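Local coordinates for protein valine-pyruvate aminotransferase (Salmonella typhimurium, PDB 3G7Q) that catalyses the pyridoxal-phosphate-dependent transfer of an amino group between valine and pyruvate, probably for alanine biosynthesis, at residues 62-67 against 283-288; 330-335 against 343-348. One frame throughout, in Å; residues are numbered along the deposited sequence.

Contact 1 and contact 2 lie on opposite sides of the chain's centre. Their centres are about 44 Å apart, and their nearest atoms about 29 Å. They follow one another along the chain: contact 1 closes before contact 2 opens. Helix 299-325 comes between them in sequence and packs on contact 2. Contact 1 sets the short helix 63-69 against the first turn of helix 285-295, beside the second subunit. Contact 2 is a beta hairpin in the mixed sheet that also holds strands 165-169 and 387-391, and no other chain touches it. All four segments belong to the class I/II aminotransferase fold. One contact is thus beside the partner subunit, the other within the later sheet of a single chain.

Contact 1 (62-67 against 283-288)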
ATOM      1  N   GLY A  62     -25.027  -3.862   5.532  1.00 29.47           N
ATOM      2  CA  GLY A  62     -24.319  -4.641   4.500  1.00 29.78           C
ATOM      3  C   GLY A  62     -23.157  -3.865   3.882  1.00 29.88           C
ATOM      4  O   GLY A  62     -22.379  -4.424   3.099  1.00 31.08           O
ATOM      5  N   LYS A  63     -23.011  -2.594   4.230  1.00 29.33           N
ATOM      6  CA  LYS A  63     -21.968  -1.752   3.625  1.00 30.08           C
ATOM      7  C   LYS A  63     -20.542  -2.135   4.018  1.00 30.57           C
ATOM      8  O   LYS A  63     -19.632  -2.013   3.188  1.00 31.82           O
ATOM      9  CB  LYS A  63     -22.216  -0.291   3.919  1.00 31.44           C
ATOM     10  CG  LYS A  63     -23.472   0.273   3.242  1.00 36.82           C
ATOM     11  CD  LYS A  63     -23.723   1.686   3.748  1.00 39.11           C
ATOM     12  CE  LYS A  63     -25.027   2.283   3.218  1.00 41.10           C
ATOM     13  NZ  LYS A  63     -25.372   3.565   3.926  1.00 40.34           N
ATOM     14  N   ALA A  64     -20.341  -2.623   5.247  1.00 31.01           N
ATOM     15  CA  ALA A  64     -19.015  -3.027   5.680  1.00 29.71           C
ATOM     16  C   ALA A  64     -18.587  -4.258   4.892  1.00 30.78           C
ATOM     17  O   ALA A  64     -17.466  -4.323   4.375  1.00 31.56           O
ATOM     18  CB  ALA A  64     -18.981  -3.314   7.176  1.00 31.38           C
ATOM     19  N   ALA A  65     -19.490  -5.228   4.792  1.00 28.98           N
ATOM     20  CA  ALA A  65     -19.213  -6.436   4.030  1.00 28.34           C
ATOM     21  C   ALA A  65     -18.961  -6.087   2.565  1.00 30.22           C
ATOM     22  O   ALA A  65     -18.051  -6.648   1.953  1.00 30.14           O
ATOM     23  CB  ALA A  65     -20.353  -7.457   4.164  1.00 27.28           C
ATOM     24  N   ASP A  66     -19.740  -5.165   2.000  1.00 29.28           N
ATOM     25  CA  ASP A  66     -19.546  -4.767   0.597  1.00 31.54           C
ATOM     26  C   ASP A  66     -18.135  -4.191   0.380  1.00 30.18           C
ATOM     27  O   ASP A  66     -17.485  -4.460  -0.629  1.00 32.18           O
ATOM     28  CB  ASP A  66     -20.550  -3.708   0.167  1.00 32.16           C
ATOM     29  CG  ASP A  66     -21.952  -4.235  -0.045  1.00 38.29           C
ATOM     30  OD1 ASP A  66     -22.167  -5.462  -0.110  1.00 39.19           O
ATOM     31  OD2 ASP A  66     -22.861  -3.376  -0.172  1.00 40.86           O
ATOM     32  N   ALA A  67     -17.688  -3.414   1.340  1.00 29.43           N
ATOM     33  CA  ALA A  67     -16.380  -2.760   1.294  1.00 30.47           C
ATOM     34  C   ALA A  67     -15.222  -3.774   1.308  1.00 33.11           C
ATOM     35  O   ALA A  67     -14.216  -3.594   0.629  1.00 35.23           O
ATOM     36  CB  ALA A  67     -16.254  -1.813   2.472  1.00 31.92           C
ATOM     37  N   GLY A 283      -7.378   0.016   0.907  1.00 46.40           N
ATOM     38  CA  GLY A 283      -8.361  -1.052   1.176  1.00 47.91           C
ATOM     39  C   GLY A 283      -9.763  -0.433   1.080  1.00 46.37           C
ATOM     40  O   GLY A 283      -9.906   0.770   0.880  1.00 46.16           O
ATOM     41  N   GLY A 284     -10.797  -1.242   1.238  1.00 43.30           N
ATOM     42  CA  GLY A 284     -12.159  -0.776   1.079  1.00 39.87           C
ATOM     43  C   GLY A 284     -12.828  -0.053   2.231  1.00 37.51           C
ATOM     44  O   GLY A 284     -13.722   0.759   1.995  1.00 35.90           O
HETATM   45  N   MSE A 285     -12.393  -0.295   3.456  1.00 36.62           N
HETATM   46  CA  MSE A 285     -13.103   0.236   4.608  1.00 38.14           C
HETATM   47  C   MSE A 285     -12.988   1.780   4.730  1.00 39.28           C
HETATM   48  O   MSE A 285     -13.987   2.461   4.968  1.00 37.04           O
HETATM   49  CB  MSE A 285     -12.625  -0.478   5.858  1.00 41.59           C
HETATM   50  CG  MSE A 285     -13.647  -0.536   6.930  1.00 46.61           C
HETATM   51 SE   MSE A 285     -15.233  -1.589   6.426  0.75 40.14          SE
HETATM   52  CE  MSE A 285     -16.179  -0.571   7.429  1.00 31.29           C
ATOM     53  N   GLY A 286     -11.782   2.306   4.514  1.00 40.55           N
ATOM     54  CA  GLY A 286     -11.536   3.765   4.540  1.00 39.08           C
ATOM     55  C   GLY A 286     -12.413   4.509   3.551  1.00 38.68           C
ATOM     56  O   GLY A 286     -13.192   5.377   3.960  1.00 38.85           O
ATOM     57  N   PRO A 287     -12.276   4.202   2.251  1.00 37.11           N
ATOM     58  CA  PRO A 287     -13.150   4.832   1.275  1.00 37.86           C
ATOM     59  C   PRO A 287     -14.641   4.712   1.585  1.00 38.37           C
ATOM     60  O   PRO A 287     -15.374   5.695   1.391  1.00 36.57           O
ATOM     61  CB  PRO A 287     -12.807   4.111  -0.031  1.00 38.56           C
ATOM     62  CG  PRO A 287     -11.415   3.612   0.168  1.00 39.76           C
ATOM     63  CD  PRO A 287     -11.275   3.326   1.619  1.00 37.32           C
ATOM     64  N   ALA A 288     -15.092   3.554   2.083  1.00 35.31           N
ATOM     65  CA  ALA A 288     -16.511   3.366   2.380  1.00 33.25           C
ATOM     66  C   ALA A 288     -16.941   4.271   3.530  1.00 32.65           C
ATOM     67  O   ALA A 288     -18.008   4.908   3.475  1.00 32.76           O
ATOM     68  CB  ALA A 288     -16.834   1.874   2.686  1.00 31.71           C
TER
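Apolar contacts between small side chains carry most of this meeting of the short helix 63-69 with the first turn of helix 285-295. Ala67 points at 283-288, and its CB lies 3.7 Å from Ala288 CB, methyl against methyl. Met285, a selenomethionine, reaches along the near side of helix 63-69. Its CG is anti to the backbone N (chi1 -152°), and a bend at chi2 (64°) turns the chain back toward the alanines. SE then lies 4.1 Å from Ala67 CB. The terminal CE goes one helical turn further back, to 3.9 Å from Ala64 CB. The selenoether tip, SE and CE, thus spans both alanines.

Between the backbones there is one CA-H...O contact. Gly284 CA lies 3.5 Å from Ala67 O, and its C-H points almost straight at the oxygen, with 171° at the hydrogen. Gly284 has no side chain, so the carbonyl comes right up to its CA. Gly284 O in turn makes a van der Waals approach to Ala67 CB, at 3.6 Å. No conventional hydrogen bond crosses between the segments.

Alanine methyls and a glycine let the two helical pieces come close, with Ala67 CA 4.7 Å from Gly284 CA, at the subunit boundary of this class I aminotransferase. Lys63 NZ makes a salt bridge to Glu292, further along helix 285-295. Leu68 of the second subunit packs on Met285, and that subunit also bonds to the backbone of Gly284. Helix 45-61 lies alongside both segments, with Val59 on Ala64, Leu55 on Met285, and Met58 on both Met285 and Ala288.

Contact 2 (330-335 against 343-348); sequences RCLIHK and WLWFKD
This is an antiparallel beta hairpin, strand 332-334 against strand 341-345, inside a mixed sheet. Three backbone hydrogen bonds join the segments. Leu332 and Trp345 form a hydrogen-bonded pair and use both their N-H and C=O groups on each other. Trp345 N gives to Leu332 O at 2.7 Å, nearly straight at 174°. Leu332 N gives to Trp345 O at 2.8 Å, arriving 28° above the carbonyl plane. His334 N reaches Trp343 O at 2.9 Å, nearly along the C=O axis. A water then continues the ladder: it donates to His334 O at 2.7 Å and accepts from Trp343 N at 2.9 Å.

The outward backbone groups of the hairpin are used too. Ile333 bonds to Gly164 and Lys335 to Phe166 on one flank; Leu344 bonds to Met388 and Phe346 to Gln386 on the other. The buried ring nitrogens are also satisfied. His334 ND1 gives to Lys335 O, close to its ring plane, while NE2 pairs with Tyr168 N. Trp343 NE1 bonds to Tyr168 OH, and Trp345 NE1 to Gln386 OE1, which also accepts from Asp348 N.

Ile333 and Leu344, a non-hydrogen-bonded pair, lie side by side on the opposite sheet face from Leu332 and Trp345, and both touch Ile322 of helix 299-325. Cys331 SG comes obliquely to the Phe346 ring, whose edge meets Arg330 O in plane, 3.4 Å from Phe346 CD1. In an off-centre CH-pi contact, Leu332 CD1 lies above the Trp345 ring plane, offset toward the rim, 3.6 Å from Trp345 CE3; Lys347 CB is on the same side, also toward the rim.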
ATOM      1  N   ARG A 330      15.527  28.683  27.966  0.50 30.92           N
ATOM      2  CA  ARG A 330      15.943  27.288  27.805  0.50 30.96           C
ATOM      3  C   ARG A 330      15.105  26.486  26.805  0.50 31.82           C
ATOM      4  O   ARG A 330      15.442  25.341  26.522  0.50 29.45           O
ATOM      5  CB  ARG A 330      15.909  26.606  29.170  0.50 33.40           C
ATOM      6  CG  ARG A 330      16.911  27.184  30.167  0.50 29.99           C
ATOM      7  CD  ARG A 330      18.295  26.834  29.796  0.50 38.00           C
ATOM      8  NE  ARG A 330      19.254  27.284  30.798  0.50 35.77           N
ATOM      9  CZ  ARG A 330      19.958  28.408  30.763  0.50 37.67           C
ATOM     10  NH1 ARG A 330      19.853  29.276  29.769  0.50 35.83           N
ATOM     11  NH2 ARG A 330      20.808  28.657  31.752  0.50 40.16           N
ATOM     12  N   CYS A 331      13.994  27.053  26.323  1.00 31.30           N
ATOM     13  CA  CYS A 331      13.168  26.378  25.313  1.00 29.12           C
ATOM     14  C   CYS A 331      12.279  27.330  24.530  1.00 31.36           C
ATOM     15  O   CYS A 331      11.364  27.939  25.096  1.00 30.32           O
ATOM     16  CB  CYS A 331      12.301  25.318  26.001  1.00 29.97           C
ATOM     17  SG  CYS A 331      11.332  24.264  24.844  1.00 32.65           S
ATOM     18  N   LEU A 332      12.572  27.484  23.242  1.00 28.74           N
ATOM     19  CA  LEU A 332      11.724  28.232  22.324  1.00 28.03           C
ATOM     20  C   LEU A 332      10.825  27.191  21.630  1.00 30.42           C
ATOM     21  O   LEU A 332      11.280  26.109  21.265  1.00 32.13           O
ATOM     22  CB  LEU A 332      12.525  29.034  21.322  1.00 29.12           C
ATOM     23  CG  LEU A 332      13.413  30.128  21.928  1.00 29.27           C
ATOM     24  CD1 LEU A 332      14.292  30.810  20.888  1.00 32.16           C
ATOM     25  CD2 LEU A 332      12.556  31.175  22.651  1.00 31.13           C
ATOM     26  N   ILE A 333       9.565  27.541  21.452  1.00 30.35           N
ATOM     27  CA  ILE A 333       8.565  26.628  20.911  1.00 28.78           C
ATOM     28  C   ILE A 333       8.087  27.180  19.586  1.00 30.13           C
ATOM     29  O   ILE A 333       7.665  28.330  19.505  1.00 28.88           O
ATOM     30  CB  ILE A 333       7.386  26.514  21.890  1.00 30.67           C
ATOM     31  CG1 ILE A 333       7.856  25.996  23.271  1.00 31.35           C
ATOM     32  CG2 ILE A 333       6.297  25.571  21.327  1.00 31.80           C
ATOM     33  CD1 ILE A 333       6.741  26.039  24.379  1.00 30.32           C
ATOM     34  N   HIS A 334       8.133  26.387  18.519  1.00 28.12           N
ATOM     35  CA  HIS A 334       7.621  26.910  17.248  1.00 27.17           C
ATOM     36  C   HIS A 334       6.143  27.221  17.457  1.00 29.51           C
ATOM     37  O   HIS A 334       5.424  26.453  18.104  1.00 30.81           O
ATOM     38  CB  HIS A 334       7.762  25.925  16.094  1.00 28.61           C
ATOM     39  CG  HIS A 334       7.547  26.554  14.751  1.00 28.10           C
ATOM     40  ND1 HIS A 334       6.294  26.888  14.281  1.00 29.54           N
ATOM     41  CD2 HIS A 334       8.429  26.950  13.796  1.00 31.32           C
ATOM     42  CE1 HIS A 334       6.413  27.445  13.081  1.00 29.83           C
ATOM     43  NE2 HIS A 334       7.694  27.513  12.769  1.00 29.70           N
ATOM     44  N   LYS A 335       5.688  28.360  16.954  1.00 29.62           N
ATOM     45  CA  LYS A 335       4.253  28.693  17.059  1.00 30.05           C
ATOM     46  C   LYS A 335       3.412  27.516  16.560  1.00 30.58           C
ATOM     47  O   LYS A 335       3.599  27.038  15.470  1.00 28.03           O
ATOM     48  CB  LYS A 335       3.940  29.956  16.271  1.00 31.37           C
ATOM     49  CG  LYS A 335       2.490  30.363  16.473  1.00 36.12           C
ATOM     50  CD  LYS A 335       2.188  31.600  15.681  1.00 40.15           C
ATOM     51  CE  LYS A 335       0.795  32.096  16.080  1.00 46.88           C
ATOM     52  NZ  LYS A 335       0.498  33.355  15.358  1.00 48.63           N
ATOM     53  N   TRP A 343       7.457  21.607  18.293  1.00 29.01           N
ATOM     54  CA  TRP A 343       8.861  21.648  17.866  1.00 29.02           C
ATOM     55  C   TRP A 343       9.576  22.550  18.843  1.00 27.99           C
ATOM     56  O   TRP A 343       9.292  23.778  18.930  1.00 29.14           O
ATOM     57  CB  TRP A 343       8.936  22.167  16.451  1.00 29.62           C
ATOM     58  CG  TRP A 343      10.281  22.321  15.817  1.00 27.09           C
ATOM     59  CD1 TRP A 343      10.947  23.472  15.575  1.00 29.09           C
ATOM     60  CD2 TRP A 343      11.068  21.271  15.228  1.00 27.52           C
ATOM     61  NE1 TRP A 343      12.103  23.214  14.909  1.00 29.37           N
ATOM     62  CE2 TRP A 343      12.205  21.873  14.677  1.00 29.95           C
ATOM     63  CE3 TRP A 343      10.926  19.883  15.141  1.00 29.32           C
ATOM     64  CZ2 TRP A 343      13.206  21.144  14.027  1.00 29.17           C
ATOM     65  CZ3 TRP A 343      11.907  19.152  14.479  1.00 29.22           C
ATOM     66  CH2 TRP A 343      13.031  19.788  13.935  1.00 28.00           C
ATOM     67  N   LEU A 344      10.520  21.936  19.559  1.00 27.81           N
ATOM     68  CA  LEU A 344      11.249  22.595  20.630  1.00 29.45           C
ATOM     69  C   LEU A 344      12.655  22.938  20.185  1.00 28.55           C
ATOM     70  O   LEU A 344      13.388  22.058  19.734  1.00 29.25           O
ATOM     71  CB  LEU A 344      11.323  21.688  21.853  1.00 29.09           C
ATOM     72  CG  LEU A 344       9.973  21.075  22.310  1.00 33.82           C
ATOM     73  CD1 LEU A 344      10.169  20.158  23.537  1.00 30.39           C
ATOM     74  CD2 LEU A 344       8.903  22.147  22.534  1.00 30.44           C
ATOM     75  N   TRP A 345      13.015  24.213  20.326  1.00 29.14           N
ATOM     76  CA  TRP A 345      14.340  24.718  20.012  1.00 28.87           C
ATOM     77  C   TRP A 345      15.014  25.142  21.319  1.00 29.29           C
ATOM     78  O   TRP A 345      14.634  26.146  21.903  1.00 28.11           O
ATOM     79  CB  TRP A 345      14.255  25.868  19.019  1.00 29.23           C
ATOM     80  CG  TRP A 345      15.543  26.580  18.732  1.00 27.72           C
ATOM     81  CD1 TRP A 345      16.819  26.075  18.825  1.00 32.03           C
ATOM     82  CD2 TRP A 345      15.677  27.910  18.201  1.00 26.98           C
ATOM     83  NE1 TRP A 345      17.734  27.043  18.454  1.00 31.48           N
ATOM     84  CE2 TRP A 345      17.058  28.171  18.064  1.00 31.10           C
ATOM     85  CE3 TRP A 345      14.765  28.904  17.844  1.00 29.53           C
ATOM     86  CZ2 TRP A 345      17.544  29.390  17.590  1.00 30.56           C
ATOM     87  CZ3 TRP A 345      15.265  30.141  17.387  1.00 30.32           C
ATOM     88  CH2 TRP A 345      16.642  30.361  17.285  1.00 31.73           C
ATOM     89  N   PHE A 346      15.997  24.356  21.751  1.00 29.34           N
ATOM     90  CA  PHE A 346      16.747  24.587  22.984  1.00 27.03           C
ATOM     91  C   PHE A 346      17.856  25.523  22.577  1.00 28.17           C
ATOM     92  O   PHE A 346      18.988  25.124  22.294  1.00 28.07           O
ATOM     93  CB  PHE A 346      17.229  23.256  23.567  1.00 27.35           C
ATOM     94  CG  PHE A 346      16.111  22.261  23.760  1.00 27.38           C
ATOM     95  CD1 PHE A 346      15.059  22.535  24.629  1.00 28.83           C
ATOM     96  CD2 PHE A 346      16.083  21.063  23.049  1.00 28.88           C
ATOM     97  CE1 PHE A 346      14.040  21.631  24.801  1.00 31.10           C
ATOM     98  CE2 PHE A 346      15.056  20.159  23.231  1.00 32.17           C
ATOM     99  CZ  PHE A 346      14.033  20.439  24.093  1.00 30.46           C
ATOM    100  N   LYS A 347      17.520  26.810  22.506  1.00 29.21           N
ATOM    101  CA  LYS A 347      18.432  27.770  21.851  1.00 31.19           C
ATOM    102  C   LYS A 347      19.808  27.806  22.504  1.00 31.80           C
ATOM    103  O   LYS A 347      19.920  27.923  23.705  1.00 35.17           O
ATOM    104  CB  LYS A 347      17.821  29.180  21.748  1.00 34.50           C
ATOM    105  CG  LYS A 347      18.710  30.197  20.996  1.00 35.60           C
ATOM    106  CD  LYS A 347      17.968  31.494  20.592  1.00 35.63           C
ATOM    107  CE  LYS A 347      18.892  32.422  19.765  1.00 40.45           C
ATOM    108  NZ  LYS A 347      20.042  32.888  20.580  1.00 45.88           N
ATOM    109  N   ASP A 348      20.829  27.625  21.674  1.00 34.30           N
ATOM    110  CA  ASP A 348      22.230  27.609  22.109  1.00 35.65           C
ATOM    111  C   ASP A 348      22.557  26.470  23.105  1.00 36.74           C
ATOM    112  O   ASP A 348      23.549  26.563  23.839  1.00 36.84           O
ATOM    113  CB  ASP A 348      22.661  28.981  22.669  1.00 37.34           C
ATOM    114  CG  ASP A 348      22.444  30.106  21.679  1.00 36.43           C
ATOM    115  OD1 ASP A 348      22.662  29.917  20.463  1.00 42.51           O
ATOM    116  OD2 ASP A 348      22.030  31.175  22.123  1.00 44.86           O
TER
HETATM  117  O   HOH W   1       5.621  23.743  17.765  1.00 27.71           O